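Mannose-specific lectin 2 chain 1 (Colocasia esculenta, PDB 5T1X) binds mannose as one chain of a heterotetrameric GNA-related lectin from taro and agglutinates rabbit erythrocytes. Local coordinates at residues Thr11-Asp15 and Leu25-Asn29; Ser78-Ala84 and Val95-Ser99. One frame throughout, in Å; residues are numbered along the deposited sequence.

In the fold
From the N terminus, the chain runs through strands 5-7 and 11-12, then turns into the hairpin of strands 16-20 and 23-27. Interaction 1 (Thr11-Asp15 with Leu25-Asn29) closes the loop at the open end of that hairpin, tying the sheet of strand 11-12 to the one carrying the mannose-binding motif. The chain completes that second sheet with strands 33-36 and 40-41, then adds 52-55, 61-64 and 70-73 to the sheet of strand 11-12. In interaction 2, Ser78-Ala84 leads into strand 84-88, and Val95-Ser99 returns along strand 92-103, closing the last hairpin. The contacts follow in series, neither nesting nor crossing. Interaction 2 faces the partner chain; interaction 1 does not.

Interaction 1: Thr11-Asp15 and Leu25-Asn29; sequences TLNTD and LVMQN
Thr11 and Leu12 are extended; Asn13 and Thr14 continue as an open loop, and Asp15 turns with positive phi (67/20). Strand Leu25-Met27 runs on into Gln28 and Asn29, the latter at -67/-18. The end-to-end directions from Leu12 to Asp15 and Leu25 to Asn29 differ by 61°; CA atoms come nearest at Asp15-Gln28 (4.7 Å) and Thr14-Asn29 (5.6 Å). Asp15 N donates to Met27 O at 2.7 Å. This joins the linker between two sheets of the beta-prism II fold of this bulb-type lectin domain to the strand leading into its mannose site, where Gln28 and Asn29 bind sugar; Gln28 OE1 is hydrogen-bonded to Tyr36 OH. Asp15 (chi1 m) reaches Asn29 (chi1 p) through three weak hydrogen bonds: Asn29 ND2 to Asp15 OD1, 2.8 Å, and OD2, 3.2 Å, and Asn29 N to Asp15 OD1, 3.2 Å. Thr14 CG2 packs 3.7 Å from Asn29 CA. Inside, Leu12 (t, p) sets CD2 3.9 Å from Met27 CB and 4.3 Å from Leu25 CD2.

Interaction 2: Ser78-Ala84 and Val95-Ser99; sequences SVKGNYA and VFGPS
Ser78 lies in the loop leading from strand 70-73 into strand 84-88, which is entered at Ala84, antiparallel to Val95-Phe96. Ser78 OG (chi1 t) meets a water at 2.8 Å, and that water donates to Gly97 O at 2.7 Å. Val79 lays CG2 3.7 Å from Pro98 CG, while its carbonyl O accepts from Tyr83 OH at 2.6 Å, so the tyrosine braces its own loop. Gly81 is extended (174/-158), and a CB there would crowd Pro98 CB. Asn82 O takes a weak hydrogen bond from Ser99 N (2.9 Å) and a CA-H...O contact from Pro98 CA (3.3 Å). Two further waters, each 2.8 Å from Ser99 OG (chi1 p), bridge to Asn82: one lies 2.9 Å from Asn82 N, the other 2.9 Å from Asn82 ND2. Tyr83 (chi1 m) lies across Gly97-Pro98, joined by a cis peptide: Pro98 CA sits 4.1 Å from the ring centroid, 16° off the normal, a CH-pi contact. At Gly97 (166/173) a CB would clash with Tyr83 CD1 and jam against Phe96 O, which alone calls for glycine. Ala84 and Phe96 form an antiparallel hydrogen-bonded pair, CA-CA 5.3 Å, through Ala84 N to Phe96 O (3.0 Å) and Phe96 N to Ala84 O (2.8 Å). Strand 92-103 also pairs with a strand of a neighbouring subunit through Val95, Phe96 and Ser99, continuing the sheet across the dimer interface. Past the Ala84-Phe96 pair, one weak backbone bond, the cis-proline packed on Tyr83 and bridging waters replace regular strand pairing and hold the loop to strand 92-103.

Interaction 1: Thr11-Asp15 and Leu25-Asn29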
ATOM      1  N   THR A  11     -12.066   3.581  -7.599  1.00 16.89           N
ATOM      2  CA  THR A  11     -12.318   4.970  -7.959  1.00 17.75           C
ATOM      3  C   THR A  11     -12.377   5.856  -6.714  1.00 20.41           C
ATOM      4  O   THR A  11     -13.037   5.507  -5.731  1.00 20.15           O
ATOM      5  CB  THR A  11     -13.654   5.078  -8.750  1.00 25.00           C
ATOM      6  OG1 THR A  11     -13.584   4.314  -9.960  1.00 24.74           O
ATOM      7  CG2 THR A  11     -14.031   6.516  -9.097  1.00 26.66           C
ATOM      8  N   LEU A  12     -11.686   7.002  -6.772  1.00 16.96           N
ATOM      9  CA  LEU A  12     -11.792   8.065  -5.777  1.00 16.20           C
ATOM     10  C   LEU A  12     -12.791   9.037  -6.402  1.00 22.69           C
ATOM     11  O   LEU A  12     -12.474   9.715  -7.389  1.00 21.61           O
ATOM     12  CB  LEU A  12     -10.434   8.709  -5.418  1.00 15.59           C
ATOM     13  CG  LEU A  12     -10.458   9.850  -4.370  1.00 20.08           C
ATOM     14  CD1 LEU A  12     -10.821   9.341  -2.983  1.00 19.56           C
ATOM     15  CD2 LEU A  12      -9.113  10.562  -4.303  1.00 22.01           C
ATOM     16  N   ASN A  13     -14.041   8.987  -5.917  1.00 20.37           N
ATOM     17  CA  ASN A  13     -15.155   9.775  -6.437  1.00 21.80           C
ATOM     18  C   ASN A  13     -15.010  11.272  -6.144  1.00 24.26           C
ATOM     19  O   ASN A  13     -14.142  11.685  -5.368  1.00 22.26           O
ATOM     20  CB  ASN A  13     -16.476   9.255  -5.869  1.00 27.67           C
ATOM     21  CG  ASN A  13     -17.043   8.097  -6.648  1.00 59.27           C
ATOM     22  OD1 ASN A  13     -16.775   6.926  -6.357  1.00 56.67           O
ATOM     23  ND2 ASN A  13     -17.847   8.402  -7.660  1.00 53.50           N
ATOM     24  N   THR A  14     -15.881  12.079  -6.786  1.00 21.40           N
ATOM     25  CA  THR A  14     -15.943  13.533  -6.664  1.00 21.70           C
ATOM     26  C   THR A  14     -16.115  13.919  -5.197  1.00 23.90           C
ATOM     27  O   THR A  14     -16.978  13.375  -4.505  1.00 23.78           O
ATOM     28  CB  THR A  14     -17.071  14.078  -7.555  1.00 26.93           C
ATOM     29  OG1 THR A  14     -17.016  13.419  -8.822  1.00 25.97           O
ATOM     30  CG2 THR A  14     -16.983  15.577  -7.758  1.00 29.00           C
ATOM     31  N   ASP A  15     -15.239  14.824  -4.727  1.00 21.17           N
ATOM     32  CA  ASP A  15     -15.125  15.365  -3.364  1.00 21.75           C
ATOM     33  C   ASP A  15     -14.686  14.278  -2.356  1.00 24.05           C
ATOM     34  O   ASP A  15     -14.818  14.469  -1.145  1.00 23.46           O
ATOM     35  CB  ASP A  15     -16.416  16.082  -2.911  1.00 25.49           C
ATOM     36  CG  ASP A  15     -16.726  17.339  -3.704  1.00 41.72           C
ATOM     37  OD1 ASP A  15     -15.797  18.160  -3.908  1.00 44.22           O
ATOM     38  OD2 ASP A  15     -17.898  17.518  -4.096  1.00 46.80           O
ATOM     39  N   LEU A  25      -5.541  14.192   0.500  1.00 13.56           N
ATOM     40  CA  LEU A  25      -5.670  14.171  -0.954  1.00 13.76           C
ATOM     41  C   LEU A  25      -7.140  14.263  -1.298  1.00 17.72           C
ATOM     42  O   LEU A  25      -7.915  13.394  -0.899  1.00 15.58           O
ATOM     43  CB  LEU A  25      -5.040  12.895  -1.552  1.00 13.55           C
ATOM     44  CG  LEU A  25      -5.083  12.789  -3.078  1.00 18.34           C
ATOM     45  CD1 LEU A  25      -3.978  13.635  -3.743  1.00 19.39           C
ATOM     46  CD2 LEU A  25      -4.986  11.346  -3.519  1.00 19.92           C
ATOM     47  N   VAL A  26      -7.531  15.323  -2.024  1.00 14.96           N
ATOM     48  CA  VAL A  26      -8.932  15.533  -2.368  1.00 15.65           C
ATOM     49  C   VAL A  26      -9.128  15.592  -3.898  1.00 19.56           C
ATOM     50  O   VAL A  26      -8.477  16.389  -4.584  1.00 18.87           O
ATOM     51  CB  VAL A  26      -9.515  16.804  -1.682  1.00 20.33           C
ATOM     52  CG1 VAL A  26     -11.031  16.878  -1.852  1.00 21.48           C
ATOM     53  CG2 VAL A  26      -9.146  16.870  -0.199  1.00 19.42           C
ATOM     54  N   MET A  27     -10.044  14.750  -4.416  1.00 17.00           N
ATOM     55  CA  MET A  27     -10.461  14.784  -5.821  1.00 17.51           C
ATOM     56  C   MET A  27     -11.616  15.766  -5.832  1.00 23.12           C
ATOM     57  O   MET A  27     -12.729  15.405  -5.471  1.00 24.05           O
ATOM     58  CB  MET A  27     -10.835  13.375  -6.336  1.00 18.75           C
ATOM     59  CG  MET A  27     -11.396  13.355  -7.761  1.00 22.05           C
ATOM     60  SD  MET A  27     -10.179  13.755  -9.033  1.00 24.91           S
ATOM     61  CE  MET A  27     -10.565  15.485  -9.318  1.00 23.53           C
ATOM     62  N   GLN A  28     -11.339  17.030  -6.119  1.00 21.03           N
ATOM     63  CA  GLN A  28     -12.343  18.078  -5.946  1.00 22.21           C
ATOM     64  C   GLN A  28     -13.391  18.159  -7.052  1.00 28.27           C
ATOM     65  O   GLN A  28     -13.169  17.672  -8.162  1.00 27.72           O
ATOM     66  CB  GLN A  28     -11.672  19.437  -5.782  1.00 24.29           C
ATOM     67  CG  GLN A  28     -10.742  19.465  -4.582  1.00 20.96           C
ATOM     68  CD  GLN A  28     -10.023  20.770  -4.358  1.00 32.47           C
ATOM     69  OE1 GLN A  28      -9.559  21.026  -3.257  1.00 27.52           O
ATOM     70  NE2 GLN A  28      -9.882  21.612  -5.379  1.00 26.93           N
ATOM     71  N   ASN A  29     -14.539  18.809  -6.724  1.00 27.65           N
ATOM     72  CA  ASN A  29     -15.672  19.029  -7.630  1.00 29.55           C
ATOM     73  C   ASN A  29     -15.294  19.986  -8.772  1.00 36.21           C
ATOM     74  O   ASN A  29     -15.962  19.981  -9.811  1.00 37.71           O
ATOM     75  CB  ASN A  29     -16.922  19.521  -6.880  1.00 32.78           C
ATOM     76  CG  ASN A  29     -16.724  20.719  -5.985  1.00 62.91           C
ATOM     77  OD1 ASN A  29     -16.358  21.814  -6.428  1.00 60.37           O
ATOM     78  ND2 ASN A  29     -17.043  20.556  -4.708  1.00 56.60           N
TER

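Interaction 2: Ser78-Ala84 and Val95-Ser99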
ATOM      1  N   SER A  78       4.104   0.992 -16.022  1.00 16.88           N
ATOM      2  CA  SER A  78       4.925  -0.211 -15.940  1.00 15.13           C
ATOM      3  C   SER A  78       4.135  -1.390 -16.560  1.00 18.08           C
ATOM      4  O   SER A  78       3.287  -1.153 -17.424  1.00 18.08           O
ATOM      5  CB  SER A  78       5.372  -0.462 -14.498  1.00 17.01           C
ATOM      6  OG  SER A  78       6.316  -1.516 -14.432  1.00 17.77           O
ATOM      7  N   VAL A  79       4.436  -2.641 -16.179  1.00 14.59           N
ATOM      8  CA  VAL A  79       3.781  -3.835 -16.749  1.00 13.60           C
ATOM      9  C   VAL A  79       2.327  -3.971 -16.290  1.00 16.71           C
ATOM     10  O   VAL A  79       1.949  -3.407 -15.267  1.00 16.00           O
ATOM     11  CB  VAL A  79       4.561  -5.137 -16.438  1.00 15.97           C
ATOM     12  CG1 VAL A  79       5.916  -5.138 -17.134  1.00 16.49           C
ATOM     13  CG2 VAL A  79       4.715  -5.363 -14.930  1.00 14.73           C
ATOM     14  N   LYS A  80       1.517  -4.751 -17.027  1.00 14.30           N
ATOM     15  CA  LYS A  80       0.129  -4.983 -16.622  1.00 13.92           C
ATOM     16  C   LYS A  80       0.118  -5.794 -15.340  1.00 17.27           C
ATOM     17  O   LYS A  80       0.833  -6.791 -15.216  1.00 16.85           O
ATOM     18  CB  LYS A  80      -0.675  -5.684 -17.724  1.00 16.68           C
ATOM     19  CG  LYS A  80      -2.172  -5.675 -17.490  1.00 20.23           C
ATOM     20  CD  LYS A  80      -2.899  -6.385 -18.622  1.00 28.52           C
ATOM     21  CE  LYS A  80      -4.388  -6.154 -18.546  1.00 37.79           C
ATOM     22  NZ  LYS A  80      -5.106  -6.807 -19.670  1.00 41.71           N
ATOM     23  N   GLY A  81      -0.654  -5.325 -14.377  1.00 13.97           N
ATOM     24  CA  GLY A  81      -0.754  -5.980 -13.082  1.00 12.65           C
ATOM     25  C   GLY A  81      -1.578  -5.171 -12.111  1.00 16.41           C
ATOM     26  O   GLY A  81      -2.400  -4.350 -12.527  1.00 16.88           O
ATOM     27  N   ASN A  82      -1.358  -5.422 -10.812  1.00 11.30           N
ATOM     28  CA  ASN A  82      -2.067  -4.776  -9.700  1.00 11.11           C
ATOM     29  C   ASN A  82      -1.184  -3.725  -9.067  1.00 13.55           C
ATOM     30  O   ASN A  82      -0.061  -4.029  -8.659  1.00 12.61           O
ATOM     31  CB  ASN A  82      -2.480  -5.821  -8.648  1.00 12.94           C
ATOM     32  CG  ASN A  82      -3.377  -6.918  -9.172  1.00 34.54           C
ATOM     33  OD1 ASN A  82      -4.367  -6.673  -9.852  1.00 25.68           O
ATOM     34  ND2 ASN A  82      -3.058  -8.157  -8.842  1.00 33.53           N
ATOM     35  N   TYR A  83      -1.700  -2.492  -8.975  1.00 11.46           N
ATOM     36  CA  TYR A  83      -0.949  -1.360  -8.440  1.00 11.00           C
ATOM     37  C   TYR A  83      -1.664  -0.751  -7.251  1.00 13.70           C
ATOM     38  O   TYR A  83      -2.857  -0.993  -7.047  1.00 12.71           O
ATOM     39  CB  TYR A  83      -0.750  -0.299  -9.544  1.00 10.67           C
ATOM     40  CG  TYR A  83       0.253  -0.737 -10.591  1.00 11.67           C
ATOM     41  CD1 TYR A  83       1.572  -0.304 -10.541  1.00 12.86           C
ATOM     42  CD2 TYR A  83      -0.111  -1.610 -11.614  1.00 12.35           C
ATOM     43  CE1 TYR A  83       2.515  -0.748 -11.467  1.00 12.84           C
ATOM     44  CE2 TYR A  83       0.830  -2.085 -12.529  1.00 13.63           C
ATOM     45  CZ  TYR A  83       2.143  -1.648 -12.448  1.00 16.67           C
ATOM     46  OH  TYR A  83       3.089  -2.093 -13.331  1.00 14.38           O
ATOM     47  N   ALA A  84      -0.937   0.056  -6.483  1.00  9.78           N
ATOM     48  CA  ALA A  84      -1.508   0.753  -5.331  1.00  8.35           C
ATOM     49  C   ALA A  84      -0.956   2.171  -5.243  1.00 12.66           C
ATOM     50  O   ALA A  84       0.266   2.350  -5.251  1.00 11.95           O
ATOM     51  CB  ALA A  84      -1.204  -0.013  -4.047  1.00  8.90           C
ATOM     52  N   VAL A  95       2.792   5.859  -6.225  1.00 10.62           N
ATOM     53  CA  VAL A  95       2.242   4.696  -6.917  1.00  9.39           C
ATOM     54  C   VAL A  95       3.263   3.585  -6.817  1.00 11.50           C
ATOM     55  O   VAL A  95       4.387   3.757  -7.279  1.00 11.91           O
ATOM     56  CB  VAL A  95       1.874   4.980  -8.397  1.00 12.63           C
ATOM     57  CG1 VAL A  95       1.364   3.711  -9.081  1.00 11.70           C
ATOM     58  CG2 VAL A  95       0.857   6.103  -8.521  1.00 12.49           C
ATOM     59  N   PHE A  96       2.866   2.439  -6.235  1.00  8.44           N
ATOM     60  CA  PHE A  96       3.716   1.253  -6.102  1.00  8.45           C
ATOM     61  C   PHE A  96       3.191   0.129  -6.936  1.00 11.82           C
ATOM     62  O   PHE A  96       1.996  -0.174  -6.862  1.00 11.44           O
ATOM     63  CB  PHE A  96       3.720   0.769  -4.647  1.00  8.58           C
ATOM     64  CG  PHE A  96       4.331   1.691  -3.621  1.00  8.86           C
ATOM     65  CD1 PHE A  96       5.668   1.581  -3.279  1.00 10.66           C
ATOM     66  CD2 PHE A  96       3.544   2.611  -2.936  1.00 11.01           C
ATOM     67  CE1 PHE A  96       6.228   2.410  -2.302  1.00 12.18           C
ATOM     68  CE2 PHE A  96       4.100   3.428  -1.944  1.00 13.39           C
ATOM     69  CZ  PHE A  96       5.436   3.323  -1.635  1.00 12.05           C
ATOM     70  N   GLY A  97       4.073  -0.549  -7.659  1.00  8.44           N
ATOM     71  CA  GLY A  97       3.625  -1.723  -8.376  1.00  8.16           C
ATOM     72  C   GLY A  97       4.559  -2.263  -9.427  1.00 11.88           C
ATOM     73  O   GLY A  97       5.542  -1.605  -9.783  1.00 10.82           O
ATOM     74  N   PRO A  98       4.219  -3.445  -9.990  1.00  8.48           N
ATOM     75  CA  PRO A  98       3.051  -4.292  -9.672  1.00  8.37           C
ATOM     76  C   PRO A  98       3.217  -5.053  -8.361  1.00 12.85           C
ATOM     77  O   PRO A  98       4.265  -4.984  -7.726  1.00 13.97           O
ATOM     78  CB  PRO A  98       2.993  -5.256 -10.866  1.00 10.85           C
ATOM     79  CG  PRO A  98       4.436  -5.426 -11.245  1.00 15.34           C
ATOM     80  CD  PRO A  98       5.059  -4.062 -11.039  1.00 11.12           C
ATOM     81  N   SER A  99       2.183  -5.790  -7.958  1.00 10.31           N
ATOM     82  CA  SER A  99       2.284  -6.600  -6.753  1.00  8.96           C
ATOM     83  C   SER A  99       3.267  -7.726  -7.005  1.00 11.49           C
ATOM     84  O   SER A  99       3.361  -8.230  -8.138  1.00 11.06           O
ATOM     85  CB  SER A  99       0.919  -7.145  -6.351  1.00 11.34           C
ATOM     86  OG  SER A  99       0.351  -7.933  -7.379  1.00 13.61           O
TER
HETATM   87  O   HOH W   1       7.332  -1.567 -11.830  1.00 12.67           O
HETATM   88  O   HOH W   2       0.361  -7.720 -10.149  1.00 15.51           O
HETATM   89  O   HOH W   3      -1.969  -9.233  -6.421  1.00 34.23           O